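Glycosyl hydrolases family 31 family protein (Aspergillus niger, PDB 6DRU) catalyses the release of alpha-xylose from the non-reducing terminal glucose of xyloglucan oligosaccharides, as a family 31 glycoside hydrolase. Local coordinates at residues A401-E407 with F420-N424; L324-V328 with Q396-L402; M193-G197 with Q432-L438. One frame throughout, in Å; residues are numbered along the deposited sequence.

Contact 1. Residues A401-E407 with F420-N424. With BGC (beta-D-glucopyranose), chain F.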
loop_
_atom_site.group_PDB
_atom_site.type_symbol
_atom_site.label_atom_id
_atom_site.label_comp_id
_atom_site.label_asym_id
_atom_site.label_seq_id
_atom_site.Cartn_x
_atom_site.Cartn_y
_atom_site.Cartn_z
ATOM N N ALA A 401 -19.263 -1.852 -8.244
ATOM C CA ALA A 401 -20.522 -2.030 -7.534
ATOM C C ALA A 401 -21.608 -2.423 -8.536
ATOM O O ALA A 401 -21.335 -2.706 -9.705
ATOM C CB ALA A 401 -20.879 -0.765 -6.757
ATOM N N LEU A 402 -22.862 -2.437 -8.094
ATOM C CA LEU A 402 -23.968 -2.847 -8.958
ATOM C C LEU A 402 -24.674 -1.616 -9.526
ATOM O O LEU A 402 -25.821 -1.304 -9.205
ATOM C CB LEU A 402 -24.930 -3.753 -8.193
ATOM C CG LEU A 402 -25.973 -4.489 -9.039
ATOM C CD1 LEU A 402 -25.337 -5.101 -10.279
ATOM C CD2 LEU A 402 -26.673 -5.556 -8.213
ATOM N N GLY A 403 -23.942 -0.893 -10.375
ATOM C CA GLY A 403 -24.530 0.118 -11.227
ATOM C C GLY A 403 -24.658 1.507 -10.637
ATOM O O GLY A 403 -24.987 2.444 -11.378
ATOM N N GLU A 404 -24.419 1.682 -9.341
ATOM C CA GLU A 404 -24.590 2.972 -8.694
ATOM C C GLU A 404 -23.278 3.446 -8.084
ATOM O O GLU A 404 -22.326 2.678 -7.918
ATOM C CB GLU A 404 -25.675 2.913 -7.611
ATOM C CG GLU A 404 -27.008 2.372 -8.096
ATOM C CD GLU A 404 -27.782 3.381 -8.921
ATOM O OE1 GLU A 404 -27.363 4.556 -8.977
ATOM O OE2 GLU A 404 -28.810 2.996 -9.517
ATOM N N ALA A 405 -23.241 4.735 -7.751
ATOM C CA ALA A 405 -22.086 5.351 -7.113
ATOM C C ALA A 405 -22.067 5.139 -5.607
ATOM O O ALA A 405 -21.240 5.743 -4.917
ATOM C CB ALA A 405 -22.046 6.847 -7.429
ATOM N N TYR A 406 -22.969 4.311 -5.088
ATOM C CA TYR A 406 -23.013 3.967 -3.678
ATOM C C TYR A 406 -23.113 2.457 -3.535
ATOM O O TYR A 406 -23.616 1.764 -4.424
ATOM C CB TYR A 406 -24.196 4.645 -2.971
ATOM C CG TYR A 406 -25.496 4.568 -3.744
ATOM C CD1 TYR A 406 -26.323 3.457 -3.647
ATOM C CD2 TYR A 406 -25.896 5.610 -4.572
ATOM C CE1 TYR A 406 -27.511 3.386 -4.354
ATOM C CE2 TYR A 406 -27.080 5.549 -5.282
ATOM C CZ TYR A 406 -27.884 4.435 -5.168
ATOM O OH TYR A 406 -29.064 4.370 -5.872
ATOM N N GLU A 407 -22.620 1.951 -2.411
ATOM C CA GLU A 407 -22.702 0.529 -2.124
ATOM C C GLU A 407 -24.016 0.201 -1.420
ATOM O O GLU A 407 -24.785 1.085 -1.034
ATOM C CB GLU A 407 -21.510 0.081 -1.276
ATOM C CG GLU A 407 -20.313 -0.390 -2.085
ATOM C CD GLU A 407 -20.555 -1.727 -2.765
ATOM O OE1 GLU A 407 -21.565 -2.390 -2.447
ATOM O OE2 GLU A 407 -19.733 -2.115 -3.620
ATOM N N PHE A 420 -19.573 3.947 2.433
ATOM C CA PHE A 420 -18.811 2.725 2.218
ATOM C C PHE A 420 -18.007 2.861 0.931
ATOM O O PHE A 420 -18.546 3.254 -0.109
ATOM C CB PHE A 420 -19.742 1.513 2.141
ATOM C CG PHE A 420 -20.310 1.093 3.472
ATOM C CD1 PHE A 420 -19.572 0.304 4.341
ATOM C CD2 PHE A 420 -21.589 1.476 3.848
ATOM C CE1 PHE A 420 -20.095 -0.088 5.563
ATOM C CE2 PHE A 420 -22.117 1.086 5.068
ATOM C CZ PHE A 420 -21.369 0.305 5.926
ATOM N N THR A 421 -16.716 2.543 1.000
ATOM C CA THR A 421 -15.827 2.758 -0.134
ATOM C C THR A 421 -16.207 1.858 -1.304
ATOM O O THR A 421 -16.564 0.689 -1.122
ATOM C CB THR A 421 -14.375 2.501 0.268
ATOM O OG1 THR A 421 -14.105 3.136 1.524
ATOM C CG2 THR A 421 -13.428 3.058 -0.784
ATOM N N LEU A 422 -16.139 2.411 -2.511
ATOM C CA LEU A 422 -16.415 1.619 -3.698
ATOM C C LEU A 422 -15.348 0.536 -3.860
ATOM O O LEU A 422 -14.169 0.774 -3.580
ATOM C CB LEU A 422 -16.467 2.513 -4.934
ATOM C CG LEU A 422 -17.680 3.445 -4.972
ATOM C CD1 LEU A 422 -17.709 4.262 -6.257
ATOM C CD2 LEU A 422 -18.972 2.655 -4.803
ATOM N N PRO A 423 -15.728 -0.660 -4.312
ATOM C CA PRO A 423 -14.832 -1.819 -4.200
ATOM C C PRO A 423 -13.788 -1.858 -5.309
ATOM O O PRO A 423 -14.105 -1.702 -6.491
ATOM C CB PRO A 423 -15.789 -3.010 -4.295
ATOM C CG PRO A 423 -16.893 -2.509 -5.167
ATOM C CD PRO A 423 -17.038 -1.030 -4.879
ATOM N N ASN A 424 -12.531 -2.074 -4.915
ATOM C CA ASN A 424 -11.457 -2.395 -5.855
ATOM C C ASN A 424 -11.402 -3.914 -5.982
ATOM O O ASN A 424 -10.630 -4.604 -5.314
ATOM C CB ASN A 424 -10.133 -1.813 -5.378
ATOM C CG ASN A 424 -9.006 -2.038 -6.369
ATOM O OD1 ASN A 424 -9.239 -2.397 -7.523
ATOM N ND2 ASN A 424 -7.773 -1.833 -5.919
HETATM C C2 BGC F . -32.268 2.530 -6.781
HETATM C C3 BGC F . -30.991 2.176 -7.460
HETATM C C4 BGC F . -31.198 0.927 -8.337
HETATM C C5 BGC F . -32.387 1.115 -9.238
HETATM C C6 BGC F . -32.658 -0.172 -10.004
HETATM C C1 BGC F . -33.325 2.703 -7.840
HETATM O O2 BGC F . -32.119 3.753 -6.027
HETATM O O3 BGC F . -30.024 1.929 -6.505
HETATM O O4 BGC F . -30.053 0.708 -9.130
HETATM O O5 BGC F . -33.532 1.439 -8.474
HETATM O O6 BGC F . -33.972 -0.149 -10.519
HETATM O O HOH W 1 -21.334 3.409 -0.636
#
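The sugar-binding cleft beside the active site is lined here by residues 401-407, which hold a glucose unit with one face of the loop and rest on 420-424 with the other. Glu404 OE2 accepts a 2.6 Å hydrogen bond from BGC O4, and Tyr406 OH shares one of 2.7 Å with BGC O3, with BGC O3 lying at the edge of the tyrosine ring, near its plane. Glu404 OE2 also meets Asn173, and Glu404 OE1 forms a salt bridge with Lys119 of the third subunit. No direct hydrogen bond joins the two segments; a water bridges them, accepting from Glu407 N at 2.6 Å and donating to Phe420 O at 2.8 Å. The rest is packing: Leu422 CD2 lies 3.8 Å from Ala405 O and 4.4 Å from Ala401 CB, while Glu407 OE2 comes within 3.2 Å of Pro423 CD. A long substrate-lining loop following a barrel strand, here 391-394, is typical of the catalytic face of a TIM barrel.

Contact 2. Residues L324-V328 with Q396-L402. With BGC (beta-D-glucopyranose), chain F.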
loop_
_atom_site.group_PDB
_atom_site.type_symbol
_atom_site.label_atom_id
_atom_site.label_comp_id
_atom_site.label_asym_id
_atom_site.label_seq_id
_atom_site.Cartn_x
_atom_site.Cartn_y
_atom_site.Cartn_z
ATOM N N LEU A 324 -31.128 -8.443 -18.413
ATOM C CA LEU A 324 -30.281 -9.277 -17.573
ATOM C C LEU A 324 -29.329 -8.384 -16.790
ATOM O O LEU A 324 -28.832 -7.383 -17.312
ATOM C CB LEU A 324 -29.492 -10.305 -18.394
ATOM C CG LEU A 324 -28.479 -9.790 -19.418
ATOM C CD1 LEU A 324 -27.228 -10.651 -19.411
ATOM C CD2 LEU A 324 -29.096 -9.760 -20.805
ATOM N N TRP A 325 -29.096 -8.746 -15.533
ATOM C CA TRP A 325 -28.142 -8.065 -14.676
ATOM C C TRP A 325 -26.889 -8.917 -14.495
ATOM O O TRP A 325 -26.954 -10.147 -14.575
ATOM C CB TRP A 325 -28.744 -7.758 -13.300
ATOM C CG TRP A 325 -29.587 -6.523 -13.262
ATOM C CD1 TRP A 325 -30.276 -5.966 -14.297
ATOM C CD2 TRP A 325 -29.827 -5.688 -12.123
ATOM N NE1 TRP A 325 -30.933 -4.835 -13.874
ATOM C CE2 TRP A 325 -30.674 -4.644 -12.541
ATOM C CE3 TRP A 325 -29.410 -5.724 -10.789
ATOM C CZ2 TRP A 325 -31.112 -3.647 -11.674
ATOM C CZ3 TRP A 325 -29.844 -4.732 -9.930
ATOM C CH2 TRP A 325 -30.686 -3.707 -10.377
ATOM N N PRO A 326 -25.732 -8.294 -14.256
ATOM C CA PRO A 326 -24.497 -9.064 -14.064
ATOM C C PRO A 326 -24.354 -9.674 -12.679
ATOM O O PRO A 326 -23.356 -10.360 -12.425
ATOM C CB PRO A 326 -23.406 -8.016 -14.315
ATOM C CG PRO A 326 -24.022 -6.740 -13.856
ATOM C CD PRO A 326 -25.492 -6.840 -14.187
ATOM N N SER A 327 -25.316 -9.457 -11.789
ATOM C CA SER A 327 -25.211 -9.932 -10.419
ATOM C C SER A 327 -25.570 -11.409 -10.322
ATOM O O SER A 327 -26.441 -11.911 -11.040
ATOM C CB SER A 327 -26.122 -9.117 -9.500
ATOM O OG SER A 327 -27.455 -9.117 -9.977
ATOM N N VAL A 328 -24.889 -12.105 -9.413
ATOM C CA VAL A 328 -25.148 -13.511 -9.134
ATOM C C VAL A 328 -25.298 -13.680 -7.631
ATOM O O VAL A 328 -24.453 -13.211 -6.862
ATOM C CB VAL A 328 -24.020 -14.417 -9.664
ATOM C CG1 VAL A 328 -24.294 -15.871 -9.308
ATOM C CG2 VAL A 328 -23.859 -14.246 -11.166
ATOM N N GLN A 396 -27.263 -2.204 -15.785
ATOM C CA GLN A 396 -26.604 -2.156 -14.477
ATOM C C GLN A 396 -25.243 -2.845 -14.491
ATOM O O GLN A 396 -24.854 -3.509 -13.528
ATOM C CB GLN A 396 -27.501 -2.754 -13.393
ATOM C CG GLN A 396 -28.654 -1.855 -13.018
ATOM C CD GLN A 396 -28.408 -1.119 -11.723
ATOM O OE1 GLN A 396 -28.058 -1.726 -10.714
ATOM N NE2 GLN A 396 -28.587 0.196 -11.743
ATOM N N ALA A 397 -24.505 -2.683 -15.587
ATOM C CA ALA A 397 -23.189 -3.290 -15.746
ATOM C C ALA A 397 -22.088 -2.234 -15.799
ATOM O O ALA A 397 -21.171 -2.308 -16.619
ATOM C CB ALA A 397 -23.147 -4.166 -16.993
ATOM N N ASP A 398 -22.165 -1.240 -14.909
ATOM C CA ASP A 398 -21.164 -0.179 -14.897
ATOM C C ASP A 398 -19.802 -0.691 -14.447
ATOM O O ASP A 398 -18.770 -0.184 -14.904
ATOM C CB ASP A 398 -21.627 0.970 -13.999
ATOM C CG ASP A 398 -22.870 1.667 -14.533
ATOM O OD1 ASP A 398 -23.984 1.124 -14.361
ATOM O OD2 ASP A 398 -22.734 2.760 -15.125
ATOM N N GLY A 399 -19.774 -1.679 -13.572
ATOM C CA GLY A 399 -18.528 -2.239 -13.097
ATOM C C GLY A 399 -18.260 -1.864 -11.649
ATOM O O GLY A 399 -18.604 -0.768 -11.185
ATOM N N GLY A 400 -17.621 -2.781 -10.928
ATOM C CA GLY A 400 -17.336 -2.582 -9.521
ATOM C C GLY A 400 -18.533 -2.889 -8.644
ATOM O O GLY A 400 -18.795 -4.052 -8.327
ATOM N N ALA A 401 -19.263 -1.852 -8.244
ATOM C CA ALA A 401 -20.522 -2.030 -7.534
ATOM C C ALA A 401 -21.608 -2.423 -8.536
ATOM O O ALA A 401 -21.335 -2.706 -9.705
ATOM C CB ALA A 401 -20.879 -0.765 -6.757
ATOM N N LEU A 402 -22.862 -2.437 -8.094
ATOM C CA LEU A 402 -23.968 -2.847 -8.958
ATOM C C LEU A 402 -24.674 -1.616 -9.526
ATOM O O LEU A 402 -25.821 -1.304 -9.205
ATOM C CB LEU A 402 -24.930 -3.753 -8.193
ATOM C CG LEU A 402 -25.973 -4.489 -9.039
ATOM C CD1 LEU A 402 -25.337 -5.101 -10.279
ATOM C CD2 LEU A 402 -26.673 -5.556 -8.213
HETATM C C2 BGC F . -32.268 2.530 -6.781
HETATM C C3 BGC F . -30.991 2.176 -7.460
HETATM C C4 BGC F . -31.198 0.927 -8.337
HETATM C C5 BGC F . -32.387 1.115 -9.238
HETATM C C6 BGC F . -32.658 -0.172 -10.004
HETATM C C1 BGC F . -33.325 2.703 -7.840
HETATM O O2 BGC F . -32.119 3.753 -6.027
HETATM O O3 BGC F . -30.024 1.929 -6.505
HETATM O O4 BGC F . -30.053 0.708 -9.130
HETATM O O5 BGC F . -33.532 1.439 -8.474
HETATM O O6 BGC F . -33.972 -0.149 -10.519
#
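Strand 319-328 runs parallel to strand 391-394 in the barrel sheet, with Leu324 paired to Trp393 through the backbone, and the side-chain contact with 396-402 begins one residue later. Trp325 offers a ring face to Gln396: Gln396 CG sits 3.7 Å from the centroid of the Trp325 six-membered ring, 28° off its normal, a CH-pi contact. Leu402 reaches the same indole obliquely, Leu402 CD2 lying 3.7 Å from Trp325 CZ3, and C6 of the glucose approaches the ring edge. Trp325 also touches the bound xylose and gives Asp395, the active-site residue just before Gln396, a weak hydrogen bond through NE1. Pro326 turns its ring toward the loop, where Pro326 CG is 3.4 Å from Gln396 O, 4.2 Å from Ala397 CB and 4.1 Å from Leu402 CD1. Ser327 closes the contact with CB, 3.8 Å from Leu402 CD2, while its hydroxyl bonds to Gln292. Leu402 thus touches three successive residues of the strand, because the loop swings out through Gly399 and Gly400 and comes back. No hydrogen bond joins the two segments; the contact is largely apolar and CH-pi packing, which implies that the shape of this pocket wall depends on close fit around the indole that borders both the xylose and Asp395.

Contact 3. Residues M193-G197 with Q432-L438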
loop_
_atom_site.group_PDB
_atom_site.type_symbol
_atom_site.label_atom_id
_atom_site.label_comp_id
_atom_site.label_asym_id
_atom_site.label_seq_id
_atom_site.Cartn_x
_atom_site.Cartn_y
_atom_site.Cartn_z
ATOM N N MET A 193 -6.282 3.842 -22.065
ATOM C CA MET A 193 -5.976 3.253 -20.770
ATOM C C MET A 193 -7.250 2.689 -20.150
ATOM O O MET A 193 -8.278 3.390 -20.110
ATOM C CB MET A 193 -5.345 4.287 -19.833
ATOM C CG MET A 193 -4.111 4.974 -20.394
ATOM S SD MET A 193 -2.628 3.964 -20.247
ATOM C CE MET A 193 -2.220 4.229 -18.525
ATOM N N PRO A 194 -7.231 1.445 -19.670
ATOM C CA PRO A 194 -8.395 0.884 -18.975
ATOM C C PRO A 194 -8.441 1.163 -17.481
ATOM O O PRO A 194 -9.393 0.730 -16.822
ATOM C CB PRO A 194 -8.227 -0.619 -19.232
ATOM C CG PRO A 194 -6.751 -0.807 -19.243
ATOM C CD PRO A 194 -6.162 0.447 -19.847
ATOM N N ALA A 195 -7.457 1.867 -16.934
ATOM C CA ALA A 195 -7.407 2.110 -15.502
ATOM C C ALA A 195 -8.323 3.261 -15.109
ATOM O O ALA A 195 -8.528 4.211 -15.870
ATOM C CB ALA A 195 -5.974 2.415 -15.058
ATOM N N GLU A 196 -8.880 3.165 -13.906
ATOM C CA GLU A 196 -9.607 4.290 -13.344
ATOM C C GLU A 196 -8.647 5.440 -13.063
ATOM O O GLU A 196 -7.444 5.248 -12.866
ATOM C CB GLU A 196 -10.332 3.882 -12.062
ATOM C CG GLU A 196 -11.484 2.917 -12.282
ATOM C CD GLU A 196 -12.362 2.762 -11.052
ATOM O OE1 GLU A 196 -11.923 3.157 -9.952
ATOM O OE2 GLU A 196 -13.492 2.247 -11.186
ATOM N N GLY A 197 -9.189 6.652 -13.052
ATOM C CA GLY A 197 -8.351 7.812 -12.841
ATOM C C GLY A 197 -9.083 9.134 -12.833
ATOM O O GLY A 197 -10.077 9.306 -12.121
ATOM N N GLN A 432 -10.098 -3.456 -10.231
ATOM C CA GLN A 432 -10.991 -2.364 -10.605
ATOM C C GLN A 432 -10.212 -1.080 -10.870
ATOM O O GLN A 432 -10.555 -0.314 -11.778
ATOM C CB GLN A 432 -12.036 -2.145 -9.510
ATOM C CG GLN A 432 -13.006 -1.010 -9.791
ATOM C CD GLN A 432 -13.943 -1.314 -10.941
ATOM O OE1 GLN A 432 -14.189 -2.474 -11.267
ATOM N NE2 GLN A 432 -14.473 -0.269 -11.564
ATOM N N LEU A 433 -9.157 -0.828 -10.091
ATOM C CA LEU A 433 -8.384 0.397 -10.274
ATOM C C LEU A 433 -7.504 0.346 -11.517
ATOM O O LEU A 433 -7.173 1.396 -12.080
ATOM C CB LEU A 433 -7.528 0.669 -9.037
ATOM C CG LEU A 433 -8.306 1.097 -7.792
ATOM C CD1 LEU A 433 -7.371 1.640 -6.723
ATOM C CD2 LEU A 433 -9.362 2.122 -8.160
ATOM N N SER A 434 -7.113 -0.849 -11.961
ATOM C CA SER A 434 -6.175 -0.976 -13.069
ATOM C C SER A 434 -6.835 -1.272 -14.410
ATOM O O SER A 434 -6.234 -0.982 -15.450
ATOM C CB SER A 434 -5.147 -2.075 -12.770
ATOM O OG SER A 434 -5.779 -3.330 -12.581
ATOM N N VAL A 435 -8.043 -1.835 -14.417
ATOM C CA VAL A 435 -8.651 -2.308 -15.656
ATOM C C VAL A 435 -10.167 -2.138 -15.590
ATOM O O VAL A 435 -10.896 -2.596 -16.478
ATOM C CB VAL A 435 -8.247 -3.772 -15.928
ATOM C CG1 VAL A 435 -9.121 -4.742 -15.142
ATOM C CG2 VAL A 435 -8.279 -4.081 -17.419
ATOM N N GLY A 436 -10.648 -1.452 -14.546
ATOM C CA GLY A 436 -12.080 -1.390 -14.288
ATOM C C GLY A 436 -12.896 -0.808 -15.427
ATOM O O GLY A 436 -14.030 -1.235 -15.661
ATOM N N LYS A 437 -12.346 0.174 -16.145
ATOM C CA LYS A 437 -13.081 0.793 -17.242
ATOM C C LYS A 437 -13.404 -0.190 -18.359
ATOM O O LYS A 437 -14.214 0.136 -19.234
ATOM C CB LYS A 437 -12.294 1.978 -17.805
ATOM C CG LYS A 437 -11.801 2.953 -16.747
ATOM C CD LYS A 437 -12.960 3.643 -16.048
ATOM C CE LYS A 437 -13.495 4.801 -16.872
ATOM N NZ LYS A 437 -14.981 4.789 -16.960
ATOM N N LEU A 438 -12.791 -1.375 -18.352
ATOM C CA LEU A 438 -13.044 -2.386 -19.370
ATOM C C LEU A 438 -14.344 -3.146 -19.138
ATOM O O LEU A 438 -14.901 -3.692 -20.097
ATOM C CB LEU A 438 -11.866 -3.368 -19.421
ATOM C CG LEU A 438 -12.000 -4.698 -20.170
ATOM C CD1 LEU A 438 -12.153 -4.473 -21.664
ATOM C CD2 LEU A 438 -10.811 -5.600 -19.881
#
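Gln432 NE2 donates to Glu196 OE2 at 2.7 Å, with an N-H...O angle of 161°, the shortest and straightest hydrogen bond between the segments. The amide's other end, Gln432 OE1, bonds to Tyr427, so both ends of this buried side chain are engaged. Two backbone bonds follow: Lys437 N to Pro194 O at 3.1 Å, and a weak one from Glu196 N to Leu433 O, also 3.1 Å. They run in opposite directions, each segment giving one N-H and one carbonyl, and between them the chains lie very close: the CA atoms of Ala195 and Ser434 are 4.1 Å apart, and Ala195 CA is 3.3 Å from Ser434 O. Gly436 suits this turn, since a CB there would clash with Gln432 O.

Packing completes the joint. Pro194 CB rests 3.9 Å from Val435 CG2, Ala195 CB lies 3.4 Å from Leu433 O, and Leu433 CD2 approaches Glu196 OE1 to 3.3 Å. Lys437 lays its aliphatic chain along the loop, with Lys437 CG 3.6 Å from Ala195 O and Lys437 CD 4.1 Å from Glu196 CG, then carries NZ away to the carbonyl of Pro177. Leu433 also packs on Tyr127 of the third subunit and Pro131 of the fourth. Residues 193-197 link strands 187-191 and 197-201, which belong to two different beta sheets, so the contact is an interdomain joint, seating the N-terminal beta region characteristic of family 31 hydrolases against the catalytic TIM-barrel domain.

In the fold
Contact 1 lies on the same side of the chain's centre as contact 2 and as contact 3. Contacts 1 and 2 have centres 10 Å apart, share Ala401 and Leu402, and follow in series: 324-328 meets 396-402 before 401-407 meets 420-424. All four segments belong to the TIM-barrel domain, and both contacts border the same glucose. Contact 3, whose centre lies 15 Å from that of contact 1 and 16 Å from that of contact 2, spans the longest separation, and both others are nested within the loop it closes. It meets contact 1 where Asn424 OD1 probably accepts a hydrogen bond from Leu433 N, 3.0 Å away. Packing therefore runs continuously from the N-terminal beta sheets through the loops on either side of helix 413-417 to the sugar-binding cleft.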